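Local coordinates for protein 2-methyl-3-hydroxypyridine-5-carboxylic acid oxygenase (PDB 3ALJ) that probably uses its FAD cofactor and molecular oxygen to oxygenate and open the pyridine ring of 2-methyl-3-hydroxypyridine-5-carboxylic acid, a reaction of vitamin B6 breakdown, at residues G235-E243 / L256-Y267. Sequence-based numbering, arbitrary orientation.
Sequences GSSVPIDLE and LIEAAKLKTARY
One face of the Tyr267 ring carries Ser236, whose CB stands 3.5 Å from CE2 and lies 25° off the ring normal from the centroid, a CH-pi contact displaced toward the rim. The polar ends turn elsewhere: Ser236 OG is hydrogen-bonded to Asp232 O, as Tyr267 OH is to Ala228 O. Next along, Val238 sets its CG1 3.9 Å from Ala265 CB, while its CB rests on the carbonyl of Ala265. Pro239, after a cis peptide bond, lays CB 3.7 Å from Leu262 O. The two segments come from the helical excursion joining strand 221-228 to strand 267-275 of the seven-stranded mixed sheet, consistent with the substrate-side domain of flavoprotein aromatic hydroxylases; strand 170-185 backs them, Ile180 touching Val238 and Leu182 touching Ala259 and Ala265. Ile240 CG1 sits between its backbone N and carbonyl carbon (chi1 64°), which brings it 3.5 Å from Ala260 CA; CD1 reaches Ala259 CB. Leu242, its CG trans to the backbone N (chi1 179°), puts CD1 3.8 Å from Leu256 CB and CD2 near Ile257 CG1. Two waters bridge the backbones: one accepts from Ile240 N at 2.9 Å and donates to Ala259 O and Leu262 O, the second donates to Ile240 O and Ala260 O.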
ATOM      1  N   GLY A 235      18.759   7.502  15.725  1.00 13.93           N
ATOM      2  CA  GLY A 235      17.564   7.821  14.881  1.00 13.00           C
ATOM      3  C   GLY A 235      16.829   6.559  14.389  1.00 11.83           C
ATOM      4  O   GLY A 235      15.630   6.652  14.134  1.00 12.95           O
ATOM      5  N   SER A 236      17.478   5.365  14.435  1.00 12.79           N
ATOM      6  CA  SER A 236      16.787   4.098  14.035  1.00 11.58           C
ATOM      7  C   SER A 236      16.238   3.383  15.262  1.00 13.91           C
ATOM      8  O   SER A 236      15.607   2.299  15.118  1.00 15.46           O
ATOM      9  CB  SER A 236      17.723   3.250  13.190  1.00 14.11           C
ATOM     10  OG  SER A 236      18.806   2.746  14.021  1.00 15.25           O
ATOM     11  N   SER A 237      16.492   3.913  16.462  1.00 15.75           N
ATOM     12  CA  SER A 237      16.031   3.192  17.682  1.00 13.69           C
ATOM     13  C   SER A 237      14.567   3.172  17.829  1.00 13.81           C
ATOM     14  O   SER A 237      13.881   4.168  17.549  1.00 13.68           O
ATOM     15  CB  SER A 237      16.570   3.892  18.969  1.00 16.35           C
ATOM     16  OG  SER A 237      17.942   3.679  18.990  1.00 23.85           O
ATOM     17  N   VAL A 238      14.045   2.033  18.380  1.00 15.29           N
ATOM     18  CA  VAL A 238      12.677   1.939  18.839  1.00 17.29           C
ATOM     19  C   VAL A 238      12.677   1.361  20.269  1.00 17.02           C
ATOM     20  O   VAL A 238      13.491   0.493  20.533  1.00 19.46           O
ATOM     21  CB  VAL A 238      11.770   1.015  17.947  1.00 16.64           C
ATOM     22  CG1 VAL A 238      11.488   1.756  16.584  1.00 17.49           C
ATOM     23  CG2 VAL A 238      12.441  -0.421  17.755  1.00 20.16           C
ATOM     24  N   PRO A 239      11.798   1.860  21.147  1.00 17.30           N
ATOM     25  CA  PRO A 239      10.910   3.000  21.020  1.00 17.66           C
ATOM     26  C   PRO A 239      11.790   4.231  20.708  1.00 15.54           C
ATOM     27  O   PRO A 239      12.991   4.191  20.878  1.00 14.22           O
ATOM     28  CB  PRO A 239      10.224   3.091  22.395  1.00 18.54           C
ATOM     29  CG  PRO A 239      10.601   1.843  23.147  1.00 23.29           C
ATOM     30  CD  PRO A 239      11.826   1.253  22.526  1.00 18.88           C
ATOM     31  N   ILE A 240      11.163   5.293  20.175  1.00 13.77           N
ATOM     32  CA  ILE A 240      12.002   6.351  19.541  1.00 15.33           C
ATOM     33  C   ILE A 240      12.917   7.050  20.580  1.00 13.51           C
ATOM     34  O   ILE A 240      12.500   7.181  21.740  1.00 16.09           O
ATOM     35  CB  ILE A 240      11.162   7.403  18.729  1.00 13.84           C
ATOM     36  CG1 ILE A 240      10.197   8.212  19.616  1.00 16.83           C
ATOM     37  CG2 ILE A 240      10.384   6.710  17.597  1.00 13.90           C
ATOM     38  CD1 ILE A 240       9.866   9.609  19.052  1.00 13.92           C
ATOM     39  N   ASP A 241      14.087   7.477  20.141  1.00 14.55           N
ATOM     40  CA  ASP A 241      15.005   8.290  20.969  1.00 14.74           C
ATOM     41  C   ASP A 241      14.447   9.716  20.877  1.00 15.32           C
ATOM     42  O   ASP A 241      14.606  10.376  19.850  1.00 15.20           O
ATOM     43  CB  ASP A 241      16.364   8.158  20.346  1.00 13.55           C
ATOM     44  CG  ASP A 241      17.469   8.861  21.130  1.00 16.98           C
ATOM     45  OD1 ASP A 241      17.231  10.021  21.479  1.00 16.49           O
ATOM     46  OD2 ASP A 241      18.574   8.288  21.240  1.00 21.44           O
ATOM     47  N   LEU A 242      13.653  10.137  21.851  1.00 15.62           N
ATOM     48  CA  LEU A 242      12.907  11.364  21.769  1.00 15.04           C
ATOM     49  C   LEU A 242      13.847  12.508  21.521  1.00 16.37           C
ATOM     50  O   LEU A 242      13.514  13.351  20.657  1.00 15.47           O
ATOM     51  CB  LEU A 242      12.208  11.583  23.121  1.00 14.51           C
ATOM     52  CG  LEU A 242      11.415  12.868  23.163  1.00 16.32           C
ATOM     53  CD1 LEU A 242      10.220  12.899  22.094  1.00 16.82           C
ATOM     54  CD2 LEU A 242      10.769  12.996  24.536  1.00 18.72           C
ATOM     55  N   GLU A 243      14.994  12.586  22.222  1.00 14.95           N
ATOM     56  CA  GLU A 243      15.849  13.758  22.028  1.00 17.28           C
ATOM     57  C   GLU A 243      16.389  13.949  20.638  1.00 14.77           C
ATOM     58  O   GLU A 243      16.480  15.108  20.158  1.00 16.37           O
ATOM     59  CB  GLU A 243      17.006  13.742  23.063  1.00 16.96           C
ATOM     60  CG  GLU A 243      17.980  14.975  22.996  1.00 24.14           C
ATOM     61  CD  GLU A 243      19.268  14.774  23.804  1.00 35.32           C
ATOM     62  OE1 GLU A 243      19.899  13.667  23.834  1.00 37.43           O
ATOM     63  OE2 GLU A 243      19.688  15.783  24.415  1.00 40.13           O
ATOM     64  N   LEU A 256       5.935  14.285  19.044  1.00 12.00           N
ATOM     65  CA  LEU A 256       7.036  13.393  19.291  1.00 11.21           C
ATOM     66  C   LEU A 256       7.000  12.828  20.736  1.00 11.78           C
ATOM     67  O   LEU A 256       7.352  11.661  20.943  1.00 12.61           O
ATOM     68  CB  LEU A 256       8.381  13.973  18.956  1.00 12.41           C
ATOM     69  CG  LEU A 256       8.550  14.291  17.429  1.00 11.60           C
ATOM     70  CD1 LEU A 256       9.761  15.247  17.288  1.00 12.91           C
ATOM     71  CD2 LEU A 256       8.725  13.015  16.705  1.00 13.44           C
ATOM     72  N   ILE A 257       6.552  13.667  21.686  1.00 13.19           N
ATOM     73  CA  ILE A 257       6.474  13.143  23.065  1.00 12.91           C
ATOM     74  C   ILE A 257       5.436  12.027  23.058  1.00 12.85           C
ATOM     75  O   ILE A 257       5.665  10.985  23.708  1.00 15.13           O
ATOM     76  CB  ILE A 257       6.089  14.324  24.011  1.00 16.28           C
ATOM     77  CG1 ILE A 257       7.336  15.195  24.217  1.00 15.73           C
ATOM     78  CG2 ILE A 257       5.528  13.783  25.387  1.00 15.06           C
ATOM     79  CD1 ILE A 257       7.021  16.547  24.916  1.00 18.81           C
ATOM     80  N   GLU A 258       4.283  12.181  22.348  1.00 12.22           N
ATOM     81  CA  GLU A 258       3.302  11.082  22.276  1.00 13.93           C
ATOM     82  C   GLU A 258       3.889   9.882  21.570  1.00 14.69           C
ATOM     83  O   GLU A 258       3.708   8.718  21.994  1.00 15.69           O
ATOM     84  CB  GLU A 258       1.981  11.472  21.637  1.00 13.60           C
ATOM     85  CG  GLU A 258       1.383  12.746  22.331  1.00 17.60           C
ATOM     86  CD  GLU A 258       1.078  12.477  23.813  1.00 28.07           C
ATOM     87  OE1 GLU A 258       0.642  11.366  24.133  1.00 23.16           O
ATOM     88  OE2 GLU A 258       1.376  13.396  24.665  1.00 27.96           O
ATOM     89  N   ALA A 259       4.723  10.122  20.539  1.00 12.77           N
ATOM     90  CA  ALA A 259       5.327   8.982  19.836  1.00 12.72           C
ATOM     91  C   ALA A 259       6.242   8.130  20.623  1.00 13.63           C
ATOM     92  O   ALA A 259       6.340   6.880  20.461  1.00 14.42           O
ATOM     93  CB  ALA A 259       6.070   9.495  18.545  1.00 12.71           C
ATOM     94  N   ALA A 260       6.987   8.826  21.508  1.00 15.84           N
ATOM     95  CA  ALA A 260       7.973   8.162  22.330  1.00 15.14           C
ATOM     96  C   ALA A 260       7.338   7.213  23.380  1.00 15.85           C
ATOM     97  O   ALA A 260       8.094   6.331  23.839  1.00 16.31           O
ATOM     98  CB  ALA A 260       8.888   9.232  23.007  1.00 18.03           C
ATOM     99  N   LYS A 261       6.049   7.365  23.640  1.00 15.05           N
ATOM    100  CA  LYS A 261       5.313   6.411  24.554  1.00 17.37           C
ATOM    101  C   LYS A 261       5.013   5.061  23.915  1.00 19.97           C
ATOM    102  O   LYS A 261       4.573   4.134  24.627  1.00 20.25           O
ATOM    103  CB  LYS A 261       4.009   7.031  24.971  1.00 20.01           C
ATOM    104  CG  LYS A 261       4.246   8.332  25.716  1.00 22.73           C
ATOM    105  CD  LYS A 261       2.929   8.941  25.978  1.00 27.27           C
ATOM    106  CE  LYS A 261       3.130  10.197  26.891  1.00 30.09           C
ATOM    107  NZ  LYS A 261       1.890  10.953  26.952  1.00 33.79           N
ATOM    108  N   LEU A 262       5.160   4.931  22.594  1.00 16.93           N
ATOM    109  CA  LEU A 262       4.729   3.743  21.877  1.00 18.76           C
ATOM    110  C   LEU A 262       5.809   2.675  21.877  1.00 19.16           C
ATOM    111  O   LEU A 262       6.815   2.701  21.137  1.00 21.92           O
ATOM    112  CB  LEU A 262       4.327   4.143  20.406  1.00 15.92           C
ATOM    113  CG  LEU A 262       3.156   5.133  20.244  1.00 18.01           C
ATOM    114  CD1 LEU A 262       2.985   5.643  18.779  1.00 17.66           C
ATOM    115  CD2 LEU A 262       1.855   4.412  20.652  1.00 20.43           C
ATOM    116  N   LYS A 263       5.528   1.611  22.640  1.00 22.16           N
ATOM    117  CA  LYS A 263       6.498   0.546  22.830  0.50 23.56           C
ATOM    118  C   LYS A 263       6.346  -0.500  21.712  1.00 23.03           C
ATOM    119  O   LYS A 263       7.154  -1.365  21.611  1.00 26.72           O
ATOM    120  CB  LYS A 263       6.223  -0.144  24.177  0.50 24.51           C
ATOM    121  CG  LYS A 263       4.746  -0.323  24.423  0.50 26.53           C
ATOM    122  CD  LYS A 263       4.113   1.043  24.579  0.50 24.38           C
ATOM    123  CE  LYS A 263       2.652   1.143  24.311  0.50 20.25           C
ATOM    124  NZ  LYS A 263       2.223   1.065  22.920  0.50 25.60           N
ATOM    125  N   THR A 264       5.294  -0.388  20.911  1.00 24.68           N
ATOM    126  CA  THR A 264       5.017  -1.275  19.768  1.00 26.44           C
ATOM    127  C   THR A 264       5.742  -0.792  18.467  1.00 23.81           C
ATOM    128  O   THR A 264       5.686  -1.498  17.456  1.00 23.49           O
ATOM    129  CB  THR A 264       3.480  -1.203  19.438  1.00 27.14           C
ATOM    130  OG1 THR A 264       3.043   0.199  19.454  1.00 31.41           O
ATOM    131  CG2 THR A 264       2.660  -1.967  20.482  1.00 31.97           C
ATOM    132  N   ALA A 265       6.364   0.417  18.500  1.00 19.60           N
ATOM    133  CA  ALA A 265       7.106   0.941  17.351  1.00 19.19           C
ATOM    134  C   ALA A 265       8.137  -0.001  16.777  1.00 15.11           C
ATOM    135  O   ALA A 265       8.906  -0.622  17.490  1.00 18.47           O
ATOM    136  CB  ALA A 265       7.829   2.277  17.801  1.00 17.91           C
ATOM    137  N   ARG A 266       8.178  -0.044  15.427  1.00 16.88           N
ATOM    138  CA  ARG A 266       9.169  -0.903  14.800  1.00 14.81           C
ATOM    139  C   ARG A 266       9.967  -0.034  13.771  1.00 12.15           C
ATOM    140  O   ARG A 266       9.352   0.855  13.137  1.00 14.92           O
ATOM    141  CB  ARG A 266       8.509  -2.028  14.013  1.00 14.83           C
ATOM    142  CG  ARG A 266       7.886  -3.116  14.963  1.00 18.24           C
ATOM    143  CD  ARG A 266       7.352  -4.347  14.034  1.00 18.46           C
ATOM    144  NE  ARG A 266       6.608  -3.792  12.905  1.00 19.84           N
ATOM    145  CZ  ARG A 266       5.370  -3.278  12.982  1.00 19.93           C
ATOM    146  NH1 ARG A 266       4.682  -3.423  14.125  1.00 21.59           N
ATOM    147  NH2 ARG A 266       4.811  -2.663  11.918  1.00 23.01           N
ATOM    148  N   TYR A 267      11.204  -0.441  13.555  1.00 14.63           N
ATOM    149  CA  TYR A 267      12.012   0.070  12.409  1.00 12.85           C
ATOM    150  C   TYR A 267      11.834  -0.913  11.257  1.00 13.14           C
ATOM    151  O   TYR A 267      12.620  -1.949  11.212  1.00 16.62           O
ATOM    152  CB  TYR A 267      13.465   0.248  12.854  1.00 13.74           C
ATOM    153  CG  TYR A 267      14.363   0.892  11.825  1.00 13.66           C
ATOM    154  CD1 TYR A 267      15.177   0.114  10.981  1.00 15.44           C
ATOM    155  CD2 TYR A 267      14.411   2.261  11.700  1.00 12.30           C
ATOM    156  CE1 TYR A 267      15.978   0.673  10.017  1.00 15.51           C
ATOM    157  CE2 TYR A 267      15.210   2.875  10.757  1.00 12.70           C
ATOM    158  CZ  TYR A 267      16.044   2.101   9.932  1.00 13.36           C
ATOM    159  OH  TYR A 267      16.884   2.640   8.985  1.00 14.14           O
TER
HETATM  160  O   HOH W   1       8.308   4.925  20.149  1.00 15.48           O
HETATM  161  O   HOH W   2      10.968   6.295  23.772  1.00 18.97           O